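Local atomic coordinates of putative oxidoreductase molybdopterin-binding subunit (Sulfolobus tokodaii, PDB entry 4ZOH), a protein that probably serves as the molybdenum-cofactor subunit of a xanthine dehydrogenase/aldehyde oxidase-type hydroxylase, holding pterin cytosine dinucleotide. Residues 29-34 and 236-241; 41-46 and 103-108; 308-313 and 365-370; 618-623 and 640-645. One frame throughout, in Å; residues are numbered along the deposited sequence.

Contact 1: residues 29-34 and 236-241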
loop_
_atom_site.group_PDB
_atom_site.type_symbol
_atom_site.label_atom_id
_atom_site.label_comp_id
_atom_site.label_asym_id
_atom_site.label_seq_id
_atom_site.Cartn_x
_atom_site.Cartn_y
_atom_site.Cartn_z
ATOM N N PRO A 29 -4.171 -5.030 -2.578
ATOM C CA PRO A 29 -5.125 -5.542 -3.616
ATOM C C PRO A 29 -5.859 -6.796 -3.092
ATOM O O PRO A 29 -5.223 -7.666 -2.517
ATOM C CB PRO A 29 -4.189 -5.981 -4.761
ATOM C CG PRO A 29 -2.886 -5.239 -4.542
ATOM C CD PRO A 29 -2.756 -5.152 -3.031
ATOM N N GLY A 30 -7.169 -6.864 -3.288
ATOM C CA GLY A 30 -8.000 -7.964 -2.809
ATOM C C GLY A 30 -8.109 -8.184 -1.312
ATOM O O GLY A 30 -8.469 -9.262 -0.894
ATOM N N THR A 31 -7.825 -7.173 -0.503
ATOM C CA THR A 31 -7.884 -7.301 0.953
ATOM C C THR A 31 -9.258 -7.763 1.396
ATOM O O THR A 31 -10.250 -7.212 0.952
ATOM C CB THR A 31 -7.571 -5.941 1.638
ATOM O OG1 THR A 31 -6.179 -5.592 1.379
ATOM C CG2 THR A 31 -7.797 -6.088 3.151
ATOM N N LEU A 32 -9.294 -8.785 2.235
ATOM C CA LEU A 32 -10.518 -9.278 2.822
ATOM C C LEU A 32 -10.644 -8.779 4.285
ATOM O O LEU A 32 -9.634 -8.413 4.914
ATOM C CB LEU A 32 -10.523 -10.831 2.815
ATOM C CG LEU A 32 -10.539 -11.527 1.436
ATOM C CD1 LEU A 32 -10.359 -13.041 1.576
ATOM C CD2 LEU A 32 -11.868 -11.244 0.797
ATOM N N PHE A 33 -11.870 -8.755 4.806
ATOM C CA PHE A 33 -12.098 -8.297 6.174
ATOM C C PHE A 33 -12.416 -9.462 7.083
ATOM O O PHE A 33 -13.183 -10.350 6.703
ATOM C CB PHE A 33 -13.181 -7.218 6.248
ATOM C CG PHE A 33 -13.161 -6.491 7.544
ATOM C CD1 PHE A 33 -13.945 -6.946 8.641
ATOM C CD2 PHE A 33 -12.252 -5.389 7.736
ATOM C CE1 PHE A 33 -13.876 -6.286 9.870
ATOM C CE2 PHE A 33 -12.175 -4.744 8.975
ATOM C CZ PHE A 33 -13.006 -5.182 10.037
ATOM N N VAL A 34 -11.812 -9.443 8.271
ATOM C CA VAL A 34 -11.876 -10.532 9.274
ATOM C C VAL A 34 -12.549 -10.012 10.548
ATOM O O VAL A 34 -12.154 -8.972 11.079
ATOM C CB VAL A 34 -10.439 -11.062 9.547
ATOM C CG1 VAL A 34 -10.360 -12.166 10.611
ATOM C CG2 VAL A 34 -9.798 -11.578 8.243
ATOM N N ARG A 236 -3.927 -16.785 1.534
ATOM C CA ARG A 236 -3.203 -16.153 0.386
ATOM C C ARG A 236 -3.807 -14.852 -0.208
ATOM O O ARG A 236 -3.497 -14.519 -1.373
ATOM C CB ARG A 236 -2.994 -17.160 -0.782
ATOM C CG ARG A 236 -2.398 -18.515 -0.403
ATOM C CD ARG A 236 -1.287 -18.432 0.597
ATOM N NE ARG A 236 -0.752 -19.787 0.838
ATOM C CZ ARG A 236 0.277 -20.333 0.187
ATOM N NH1 ARG A 236 0.901 -19.669 -0.790
ATOM N NH2 ARG A 236 0.705 -21.525 0.531
ATOM N N LYS A 237 -4.727 -14.199 0.531
ATOM C CA LYS A 237 -5.177 -12.837 0.278
ATOM C C LYS A 237 -4.747 -12.018 1.492
ATOM O O LYS A 237 -4.473 -12.575 2.570
ATOM C CB LYS A 237 -6.691 -12.733 0.081
ATOM C CG LYS A 237 -7.321 -13.681 -0.944
ATOM C CD LYS A 237 -7.147 -13.128 -2.350
ATOM C CE LYS A 237 -7.586 -14.177 -3.369
ATOM N NZ LYS A 237 -7.666 -13.545 -4.704
ATOM N N PRO A 238 -4.581 -10.699 1.301
ATOM C CA PRO A 238 -4.425 -9.873 2.478
ATOM C C PRO A 238 -5.735 -9.838 3.319
ATOM O O PRO A 238 -6.832 -9.918 2.776
ATOM C CB PRO A 238 -4.138 -8.494 1.898
ATOM C CG PRO A 238 -3.790 -8.722 0.440
ATOM C CD PRO A 238 -4.622 -9.899 0.048
ATOM N N LEU A 239 -5.572 -9.778 4.637
ATOM C CA LEU A 239 -6.664 -9.949 5.572
ATOM C C LEU A 239 -6.491 -8.799 6.576
ATOM O O LEU A 239 -5.430 -8.696 7.232
ATOM C CB LEU A 239 -6.444 -11.279 6.334
ATOM C CG LEU A 239 -6.410 -12.637 5.549
ATOM C CD1 LEU A 239 -6.433 -13.772 6.602
ATOM C CD2 LEU A 239 -7.553 -12.829 4.536
ATOM N N LYS A 240 -7.527 -7.962 6.648
ATOM C CA LYS A 240 -7.605 -6.810 7.544
ATOM C C LYS A 240 -8.504 -7.166 8.722
ATOM O O LYS A 240 -9.654 -7.605 8.541
ATOM C CB LYS A 240 -8.239 -5.599 6.794
ATOM C CG LYS A 240 -8.546 -4.365 7.644
ATOM C CD LYS A 240 -7.243 -3.582 7.976
ATOM C CE LYS A 240 -6.614 -2.836 6.781
ATOM N NZ LYS A 240 -7.589 -1.747 6.352
ATOM N N TRP A 241 -7.985 -6.961 9.920
ATOM C CA TRP A 241 -8.810 -7.141 11.077
ATOM C C TRP A 241 -8.898 -5.791 11.853
ATOM O O TRP A 241 -7.829 -5.229 12.246
ATOM C CB TRP A 241 -8.144 -8.170 11.996
ATOM C CG TRP A 241 -8.780 -8.132 13.398
ATOM C CD1 TRP A 241 -10.077 -8.361 13.711
ATOM C CD2 TRP A 241 -8.136 -7.768 14.640
ATOM N NE1 TRP A 241 -10.271 -8.234 15.096
ATOM C CE2 TRP A 241 -9.094 -7.889 15.671
ATOM C CE3 TRP A 241 -6.828 -7.408 14.986
ATOM C CZ2 TRP A 241 -8.788 -7.610 17.048
ATOM C CZ3 TRP A 241 -6.513 -7.198 16.360
ATOM C CH2 TRP A 241 -7.504 -7.277 17.358
#
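L32 and L239 pair side by side where strands 32-38 and 239-241 run parallel in a mixed sheet, joining the a/b hammerhead region to the cofactor-binding region. Three backbone bonds make the ladder: L32 N to P238 O, K240 N to L32 O and V34 N to K240 O, each 2.8 Å. The middle one is almost straight, at 177°. On one side of the sheet L32 CB rests 4.0 Å from L239 CD2, while V34 CG2 lies against L239 CB; L228 of helix 223-235 covers V34 and L239. On the other side F33 and K240 meet. With CG anti to the backbone N (chi1 -164°), the F33 ring lies across the K240 backbone, so that K240 O sits over one ring face, displaced toward the rim, and K240 CG is 3.8 Å from F33 CD2. T31 spans two residues, CG2 against K240 CB and OG1, bonded to L28 O, 3.6 Å from P238 CB. Further out, helix 88-95 packs on F33, and the K240 chain, bent at three successive torsions, carries NZ to salt bridges with D24 and E27. W241 presents its ring edge to V34, with W241 CD1 3.4 Å from V34 O, near the indole plane.

Contact 2: residues 41-46 and 103-108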
loop_
_atom_site.group_PDB
_atom_site.type_symbol
_atom_site.label_atom_id
_atom_site.label_comp_id
_atom_site.label_asym_id
_atom_site.label_seq_id
_atom_site.Cartn_x
_atom_site.Cartn_y
_atom_site.Cartn_z
ATOM N N TYR A 41 -20.494 -16.255 27.043
ATOM C CA TYR A 41 -20.504 -16.806 28.416
ATOM C C TYR A 41 -19.148 -16.783 29.079
ATOM O O TYR A 41 -18.118 -16.870 28.390
ATOM C CB TYR A 41 -21.017 -18.264 28.402
ATOM C CG TYR A 41 -22.490 -18.372 28.048
ATOM C CD1 TYR A 41 -23.482 -17.892 28.923
ATOM C CD2 TYR A 41 -22.914 -18.995 26.840
ATOM C CE1 TYR A 41 -24.832 -18.011 28.593
ATOM C CE2 TYR A 41 -24.268 -19.113 26.509
ATOM C CZ TYR A 41 -25.211 -18.641 27.396
ATOM O OH TYR A 41 -26.545 -18.723 27.101
ATOM N N PRO A 42 -19.129 -16.645 30.429
ATOM C CA PRO A 42 -17.861 -16.641 31.161
ATOM C C PRO A 42 -17.097 -17.951 31.135
ATOM O O PRO A 42 -15.834 -17.962 31.217
ATOM C CB PRO A 42 -18.280 -16.288 32.609
ATOM C CG PRO A 42 -19.777 -16.442 32.639
ATOM C CD PRO A 42 -20.280 -16.215 31.261
ATOM N N HIS A 43 -17.834 -19.060 31.071
ATOM C CA HIS A 43 -17.218 -20.417 31.092
ATOM C C HIS A 43 -18.171 -21.429 30.475
ATOM O O HIS A 43 -19.305 -21.600 30.929
ATOM C CB HIS A 43 -16.832 -20.879 32.492
ATOM C CG HIS A 43 -15.812 -21.988 32.517
ATOM N ND1 HIS A 43 -15.482 -22.690 33.671
ATOM C CD2 HIS A 43 -15.060 -22.523 31.529
ATOM C CE1 HIS A 43 -14.526 -23.562 33.402
ATOM N NE2 HIS A 43 -14.252 -23.483 32.103
ATOM N N ALA A 44 -17.731 -22.042 29.378
ATOM C CA ALA A 44 -18.598 -22.911 28.565
ATOM C C ALA A 44 -17.779 -23.838 27.722
ATOM O O ALA A 44 -16.632 -23.504 27.300
ATOM C CB ALA A 44 -19.575 -22.143 27.693
ATOM N N ARG A 45 -18.362 -25.021 27.498
ATOM C CA ARG A 45 -17.890 -25.864 26.393
ATOM C C ARG A 45 -18.535 -25.385 25.142
ATOM O O ARG A 45 -19.670 -24.905 25.171
ATOM C CB ARG A 45 -18.084 -27.374 26.641
ATOM C CG ARG A 45 -16.919 -27.817 27.490
ATOM C CD ARG A 45 -16.796 -29.316 27.574
ATOM N NE ARG A 45 -15.840 -29.657 28.620
ATOM C CZ ARG A 45 -16.145 -29.836 29.909
ATOM N NH1 ARG A 45 -17.413 -29.709 30.376
ATOM N NH2 ARG A 45 -15.143 -30.139 30.739
ATOM N N ILE A 46 -17.771 -25.451 24.054
ATOM C CA ILE A 46 -18.250 -24.932 22.767
ATOM C C ILE A 46 -18.106 -25.902 21.582
ATOM O O ILE A 46 -17.107 -26.618 21.486
ATOM C CB ILE A 46 -17.534 -23.580 22.397
ATOM C CG1 ILE A 46 -16.024 -23.670 22.644
ATOM C CG2 ILE A 46 -18.199 -22.382 23.127
ATOM C CD1 ILE A 46 -15.194 -22.835 21.660
ATOM N N GLU A 103 -22.230 -25.283 26.214
ATOM C CA GLU A 103 -22.567 -25.935 27.484
ATOM C C GLU A 103 -22.040 -25.101 28.650
ATOM O O GLU A 103 -20.841 -25.122 28.920
ATOM C CB GLU A 103 -21.968 -27.349 27.526
ATOM C CG GLU A 103 -22.642 -28.253 26.507
ATOM C CD GLU A 103 -21.858 -29.527 26.207
ATOM O OE1 GLU A 103 -20.916 -29.946 26.973
ATOM O OE2 GLU A 103 -22.265 -30.122 25.191
ATOM N N GLU A 104 -22.931 -24.353 29.298
ATOM C CA GLU A 104 -22.549 -23.420 30.343
ATOM C C GLU A 104 -21.966 -24.189 31.480
ATOM O O GLU A 104 -22.576 -25.140 31.917
ATOM C CB GLU A 104 -23.738 -22.654 30.830
ATOM C CG GLU A 104 -24.064 -21.435 30.021
ATOM C CD GLU A 104 -25.431 -20.970 30.421
ATOM O OE1 GLU A 104 -25.552 -19.957 31.167
ATOM O OE2 GLU A 104 -26.385 -21.671 30.030
ATOM N N LEU A 105 -20.745 -23.823 31.867
ATOM C CA LEU A 105 -20.071 -24.345 33.036
ATOM C C LEU A 105 -20.089 -23.333 34.144
ATOM O O LEU A 105 -20.500 -22.157 33.968
ATOM C CB LEU A 105 -18.636 -24.725 32.741
ATOM C CG LEU A 105 -18.553 -25.600 31.509
ATOM C CD1 LEU A 105 -17.099 -25.707 31.073
ATOM C CD2 LEU A 105 -19.167 -26.983 31.813
ATOM N N ASP A 106 -19.663 -23.812 35.304
ATOM C CA ASP A 106 -19.571 -22.956 36.455
ATOM C C ASP A 106 -18.289 -22.093 36.290
ATOM O O ASP A 106 -17.245 -22.557 35.783
ATOM C CB ASP A 106 -19.577 -23.784 37.783
ATOM C CG ASP A 106 -19.846 -22.903 39.052
ATOM O OD1 ASP A 106 -20.455 -21.800 38.954
ATOM O OD2 ASP A 106 -19.426 -23.318 40.150
ATOM N N TYR A 107 -18.388 -20.869 36.802
ATOM C CA TYR A 107 -17.349 -19.860 36.657
ATOM C C TYR A 107 -17.103 -19.062 37.927
ATOM O O TYR A 107 -17.974 -18.989 38.806
ATOM C CB TYR A 107 -17.777 -18.928 35.556
ATOM C CG TYR A 107 -19.094 -18.277 35.769
ATOM C CD1 TYR A 107 -19.152 -17.003 36.351
ATOM C CD2 TYR A 107 -20.279 -18.865 35.331
ATOM C CE1 TYR A 107 -20.340 -16.353 36.542
ATOM C CE2 TYR A 107 -21.477 -18.216 35.532
ATOM C CZ TYR A 107 -21.481 -16.951 36.148
ATOM O OH TYR A 107 -22.621 -16.237 36.344
ATOM N N VAL A 108 -15.906 -18.497 38.028
ATOM C CA VAL A 108 -15.567 -17.667 39.166
ATOM C C VAL A 108 -15.025 -16.262 38.717
ATOM O O VAL A 108 -14.144 -16.203 37.863
ATOM C CB VAL A 108 -14.630 -18.451 40.112
ATOM C CG1 VAL A 108 -13.294 -18.748 39.511
ATOM C CG2 VAL A 108 -14.515 -17.759 41.463
HETATM O O HOH W 1 -19.938 -29.788 29.308
#
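An antiparallel pairing at the edge of the three-stranded sheet of the a/b hammerhead region brings H43, A44 and R45 against E103, E104 and L105. R45 and E103 form a hydrogen-bonded pair, with R45 N 2.9 Å from E103 O and E103 N 2.8 Å from R45 O; A44 and E104 are the adjoining non-hydrogen-bonded pair. Beyond them L105 N bonds to H43 O, approaching from above the carbonyl plane. The imidazole ties the continuing loop to the strand: H43 ND1 donates to D106 O at 2.8 Å, tilted 16° from the ring plane, while NE2 is bonded to E72. L105 CD1 makes a CH-pi contact over one face of this ring, and L105 CD2 comes 3.5 Å from R45 NH1. A water links R45 NH1 to E103 OE1, lying in the guanidinium plane at its edge. Two tyrosine faces make CH-pi contacts as well. E104 CG stands over the centre of the Y41 ring, and the carboxylate continues above it, stacked at 28° to the ring. Y107, its CG set between backbone N and carbonyl carbon (chi1 57°), turns a face to the proline ring, and P42 CG sits 3.5 Å from the Y107 ring centroid.

Contact 3: residues 308-313 and 365-370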
loop_
_atom_site.group_PDB
_atom_site.type_symbol
_atom_site.label_atom_id
_atom_site.label_comp_id
_atom_site.label_asym_id
_atom_site.label_seq_id
_atom_site.Cartn_x
_atom_site.Cartn_y
_atom_site.Cartn_z
ATOM N N ILE A 308 9.011 5.487 49.368
ATOM C CA ILE A 308 10.188 6.329 49.636
ATOM C C ILE A 308 10.550 6.315 51.134
ATOM O O ILE A 308 11.368 7.126 51.550
ATOM C CB ILE A 308 9.926 7.822 49.188
ATOM C CG1 ILE A 308 8.668 8.394 49.886
ATOM C CG2 ILE A 308 9.822 7.911 47.668
ATOM C CD1 ILE A 308 8.849 9.827 50.366
ATOM N N TYR A 309 9.933 5.410 51.911
ATOM C CA TYR A 309 10.029 5.361 53.373
ATOM C C TYR A 309 11.129 4.467 54.015
ATOM O O TYR A 309 11.595 3.453 53.449
ATOM C CB TYR A 309 8.668 5.067 53.942
ATOM C CG TYR A 309 7.669 6.019 53.364
ATOM C CD1 TYR A 309 7.795 7.396 53.562
ATOM C CD2 TYR A 309 6.655 5.575 52.529
ATOM C CE1 TYR A 309 6.895 8.277 53.016
ATOM C CE2 TYR A 309 5.746 6.444 51.972
ATOM C CZ TYR A 309 5.891 7.808 52.191
ATOM O OH TYR A 309 4.982 8.710 51.675
ATOM N N LYS A 310 11.536 4.836 55.223
ATOM C CA LYS A 310 12.608 4.097 55.899
ATOM C C LYS A 310 11.965 2.920 56.686
ATOM O O LYS A 310 12.183 2.785 57.872
ATOM C CB LYS A 310 13.422 5.075 56.758
ATOM C CG LYS A 310 14.303 6.083 56.002
ATOM C CD LYS A 310 15.020 7.126 56.908
ATOM C CE LYS A 310 14.112 7.759 57.974
ATOM N NZ LYS A 310 14.580 9.130 58.379
ATOM N N ILE A 311 11.178 2.084 55.999
ATOM C CA ILE A 311 10.419 0.943 56.583
ATOM C C ILE A 311 11.414 -0.061 57.232
ATOM O O ILE A 311 12.503 -0.335 56.679
ATOM C CB ILE A 311 9.579 0.180 55.472
ATOM C CG1 ILE A 311 8.490 1.059 54.874
ATOM C CG2 ILE A 311 8.937 -1.128 55.921
ATOM C CD1 ILE A 311 7.425 1.559 55.826
ATOM N N ILE A 312 11.064 -0.637 58.368
ATOM C CA ILE A 312 12.105 -1.515 58.974
ATOM C C ILE A 312 11.878 -2.990 58.636
ATOM O O ILE A 312 12.832 -3.684 58.419
ATOM C CB ILE A 312 12.472 -1.185 60.462
ATOM C CG1 ILE A 312 11.322 -1.505 61.422
ATOM C CG2 ILE A 312 12.912 0.278 60.626
ATOM C CD1 ILE A 312 11.563 -2.816 62.133
ATOM N N GLY A 313 10.630 -3.439 58.564
ATOM C CA GLY A 313 10.357 -4.764 57.992
ATOM C C GLY A 313 9.001 -4.881 57.314
ATOM O O GLY A 313 8.082 -4.141 57.652
ATOM N N ASN A 365 9.334 10.210 57.514
ATOM C CA ASN A 365 9.668 8.844 57.093
ATOM C C ASN A 365 10.535 8.674 55.894
ATOM O O ASN A 365 11.024 7.589 55.646
ATOM C CB ASN A 365 8.404 8.055 56.944
ATOM C CG ASN A 365 7.706 7.841 58.274
ATOM O OD1 ASN A 365 8.158 7.043 59.087
ATOM N ND2 ASN A 365 6.592 8.503 58.479
ATOM N N ALA A 366 10.751 9.754 55.161
ATOM C CA ALA A 366 11.514 9.766 53.930
ATOM C C ALA A 366 12.959 9.286 54.071
ATOM O O ALA A 366 13.695 9.758 54.951
ATOM C CB ALA A 366 11.521 11.208 53.367
ATOM N N ILE A 367 13.373 8.365 53.196
ATOM C CA ILE A 367 14.782 8.117 52.942
ATOM C C ILE A 367 15.582 9.454 52.889
ATOM O O ILE A 367 15.083 10.473 52.373
ATOM C CB ILE A 367 14.934 7.319 51.622
ATOM C CG1 ILE A 367 14.450 5.899 51.856
ATOM C CG2 ILE A 367 16.385 7.232 51.143
ATOM C CD1 ILE A 367 13.875 5.290 50.584
ATOM N N ASP A 368 16.813 9.438 53.400
ATOM C CA ASP A 368 17.662 10.644 53.406
ATOM C C ASP A 368 18.383 10.753 52.073
ATOM O O ASP A 368 17.936 11.501 51.181
ATOM C CB ASP A 368 18.602 10.631 54.609
ATOM C CG ASP A 368 17.888 10.157 55.882
ATOM O OD1 ASP A 368 18.317 9.143 56.469
ATOM O OD2 ASP A 368 16.853 10.744 56.273
ATOM N N THR A 369 19.438 9.960 51.899
ATOM C CA THR A 369 20.153 9.970 50.618
ATOM C C THR A 369 20.074 8.670 49.785
ATOM O O THR A 369 19.788 7.558 50.280
ATOM C CB THR A 369 21.633 10.410 50.767
ATOM O OG1 THR A 369 22.326 9.474 51.605
ATOM C CG2 THR A 369 21.737 11.864 51.322
ATOM N N LEU A 370 20.311 8.866 48.498
ATOM C CA LEU A 370 20.317 7.825 47.502
ATOM C C LEU A 370 21.781 7.654 47.121
ATOM O O LEU A 370 22.496 8.641 47.156
ATOM C CB LEU A 370 19.391 8.220 46.329
ATOM C CG LEU A 370 17.914 8.354 46.692
ATOM C CD1 LEU A 370 17.110 8.326 45.414
ATOM C CD2 LEU A 370 17.386 7.215 47.556
#
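N365, the last residue of helix 358-365, meets Y309 and K310 where the loop leading into strand 313-321 passes the helix end. Its carbonyl accepts from K310 N, with N365 O 2.8 Å away; the donor lies almost in line with the C=O bond, but the N-H is bent at this acceptor (143°). Y309 CA also approaches N365 O, at 3.3 Å. N365 CB lies 3.5 Å from Y309 CD1, and the amide stands nearly perpendicular to the phenol ring, 87° between planes. The amide itself is engaged behind the contact: OD1 accepts from I272 N, and ND2 donates to I361 O and G270 O. The Y309 hydroxyl, for its part, bonds to E344.

A366, the first residue to leave helical geometry, sits opposite Y309 in a single backbone bridge. Its CB meets I308 CD1 at 4.2 Å, and helix 385-401 packs on both residues. I367 N then closes the bridge by donating to I308 O at 2.9 Å, with the N-H pointing nearly straight at the acceptor. I367 CG1, anti to its own carbonyl carbon (chi1 -72°), is directed back over this I308 carbonyl, and CD1 follows it.

At D368 the contact reaches the surface. The K310 chain runs along the backbone of 365-368, CG against I367 CA and CD 3.5 Å from A366 O, and its bend at chi3 brings NZ to a weak salt bridge, 3.5 Å from D368 OD2. The two short backbone bonds therefore tie the helix end to the inverse gamma turn centred on K310, whereas the long ion pair probably adds little.

Contact 4: residues 618-623 and 640-645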
loop_
_atom_site.group_PDB
_atom_site.type_symbol
_atom_site.label_atom_id
_atom_site.label_comp_id
_atom_site.label_asym_id
_atom_site.label_seq_id
_atom_site.Cartn_x
_atom_site.Cartn_y
_atom_site.Cartn_z
ATOM N N ALA A 618 -8.982 7.395 39.903
ATOM C CA ALA A 618 -9.519 7.876 41.224
ATOM C C ALA A 618 -10.973 8.303 41.129
ATOM O O ALA A 618 -11.824 7.896 41.955
ATOM C CB ALA A 618 -8.676 9.035 41.788
ATOM N N LEU A 619 -11.299 9.035 40.077
ATOM C CA LEU A 619 -12.609 9.740 40.060
ATOM C C LEU A 619 -13.632 9.238 39.077
ATOM O O LEU A 619 -14.798 9.567 39.238
ATOM C CB LEU A 619 -12.429 11.263 39.832
ATOM C CG LEU A 619 -11.506 12.041 40.753
ATOM C CD1 LEU A 619 -11.434 13.508 40.229
ATOM C CD2 LEU A 619 -12.027 11.900 42.220
ATOM N N LEU A 620 -13.231 8.537 38.017
ATOM C CA LEU A 620 -14.234 8.262 36.953
ATOM C C LEU A 620 -14.324 6.805 36.575
ATOM O O LEU A 620 -15.417 6.265 36.523
ATOM C CB LEU A 620 -13.957 9.090 35.670
ATOM C CG LEU A 620 -14.114 10.628 35.694
ATOM C CD1 LEU A 620 -13.312 11.287 34.566
ATOM C CD2 LEU A 620 -15.586 10.953 35.527
ATOM N N GLU A 621 -13.179 6.219 36.265
ATOM C CA GLU A 621 -13.146 4.950 35.552
ATOM C C GLU A 621 -13.312 3.731 36.470
ATOM O O GLU A 621 -12.966 3.808 37.638
ATOM C CB GLU A 621 -11.806 4.871 34.834
ATOM C CG GLU A 621 -11.906 5.713 33.538
ATOM C CD GLU A 621 -10.585 5.867 32.827
ATOM O OE1 GLU A 621 -9.767 4.945 32.829
ATOM O OE2 GLU A 621 -10.304 6.977 32.298
ATOM N N GLY A 622 -13.803 2.614 35.907
ATOM C CA GLY A 622 -13.758 1.290 36.533
ATOM C C GLY A 622 -14.354 0.206 35.673
ATOM O O GLY A 622 -15.388 0.370 35.023
ATOM N N ALA A 623 -13.683 -0.928 35.626
ATOM C CA ALA A 623 -14.248 -1.997 34.798
ATOM C C ALA A 623 -14.927 -2.991 35.786
ATOM O O ALA A 623 -14.235 -3.666 36.556
ATOM C CB ALA A 623 -13.139 -2.639 33.934
ATOM N N PRO A 640 -16.300 5.949 31.428
ATOM C CA PRO A 640 -16.230 7.420 31.249
ATOM C C PRO A 640 -14.824 7.977 31.237
ATOM O O PRO A 640 -14.393 8.593 32.250
ATOM C CB PRO A 640 -16.997 7.932 32.487
ATOM C CG PRO A 640 -16.672 6.912 33.533
ATOM C CD PRO A 640 -16.655 5.582 32.826
ATOM N N ILE A 641 -14.086 7.833 30.128
ATOM C CA ILE A 641 -12.774 8.491 30.126
ATOM C C ILE A 641 -13.041 10.043 30.133
ATOM O O ILE A 641 -14.081 10.475 29.621
ATOM C CB ILE A 641 -11.862 8.018 28.968
ATOM C CG1 ILE A 641 -12.295 8.531 27.577
ATOM C CG2 ILE A 641 -11.817 6.489 28.999
ATOM C CD1 ILE A 641 -11.133 8.413 26.544
ATOM N N PRO A 642 -12.130 10.848 30.711
ATOM C CA PRO A 642 -12.519 12.276 30.845
ATOM C C PRO A 642 -12.531 13.079 29.511
ATOM O O PRO A 642 -11.690 12.849 28.625
ATOM C CB PRO A 642 -11.460 12.869 31.763
ATOM C CG PRO A 642 -10.342 11.954 31.751
ATOM C CD PRO A 642 -10.879 10.559 31.446
ATOM N N THR A 643 -13.514 13.960 29.371
ATOM C CA THR A 643 -13.428 15.069 28.411
ATOM C C THR A 643 -12.553 16.213 28.946
ATOM O O THR A 643 -12.089 16.170 30.107
ATOM C CB THR A 643 -14.819 15.588 28.064
ATOM O OG1 THR A 643 -15.280 16.455 29.125
ATOM C CG2 THR A 643 -15.838 14.452 27.881
ATOM N N ALA A 644 -12.380 17.281 28.140
ATOM C CA ALA A 644 -11.650 18.464 28.538
ATOM C C ALA A 644 -12.297 19.182 29.769
ATOM O O ALA A 644 -11.637 19.811 30.581
ATOM C CB ALA A 644 -11.563 19.390 27.330
ATOM N N VAL A 645 -13.589 18.982 29.967
ATOM C CA VAL A 645 -14.234 19.546 31.104
ATOM C C VAL A 645 -13.725 18.875 32.416
ATOM O O VAL A 645 -13.584 19.536 33.434
ATOM C CB VAL A 645 -15.758 19.455 30.914
ATOM C CG1 VAL A 645 -16.489 19.975 32.177
ATOM C CG2 VAL A 645 -16.172 20.313 29.704
#
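L620 and E621, just beyond the end of helix 600-619, meet the proline-rich segment P640-I641-P642 in the cofactor-binding region, near the interfaces with two other protein chains. Apolar packing comes first. L620 packs across both prolines: its CB is 4.1 Å from P640 CG, and CD1 reaches P642 CB at 3.7 Å. A chi1 of -67° and a chi2 near anti (158°) together carry CD1 over P642. P642 also rests on V612 and A616 of the same helix, so the segment folds back over the helix that precedes it.

Close approaches between carbon and oxygen form the second group. P640 CG sits 3.3 Å from L620 O, while P640 O faces L620 CB at 3.5 Å, so each residue turns its carbonyl oxygen toward the other's side chain. These are van der Waals contacts; the two segments exchange no hydrogen bonds.

The third group involves the carboxylate of E621. Its chain is extended beyond CG and lays OE2 alongside the backbone of I641, 3.6 Å from I641 CA. The same oxygen forms a salt bridge with a basic side chain of another protein's chain, which probably offsets the buried charge, while OE1 has a weak bond to Y639 OH and a basic side chain of a further protein chain bonds to I641 O. The I641 side chain lies about 8 Å from a bound iron-sulfur cluster, which places the contact beside the probable electron-transfer route. Against the carboxylate, I641 CG2 packs 3.7 Å from E621 OE2, and P642 CD is at the same distance from that oxygen.

Overall arrangement
Contacts 1 and 2 both rest on strand pairing, parallel in the first and antiparallel in the second; contact 2 is nested within the chain loop closed by contact 1, their centres about 32 Å apart. Contact 1 sits inside a larger sheet and is the more apolar, whereas contact 2, at a sheet edge, has exposed glutamates and a water bridge. Contacts 3 and 4 are buried joins beside helix ends, one fastened by backbone bonds, the other by proline packing. Contact 3 lies across the chain's centre from contact 1, their centres about 57 Å apart. Contacts 1 and 4 adjoin other protein chains; no other protein chain of the assembly touches contacts 2 and 3.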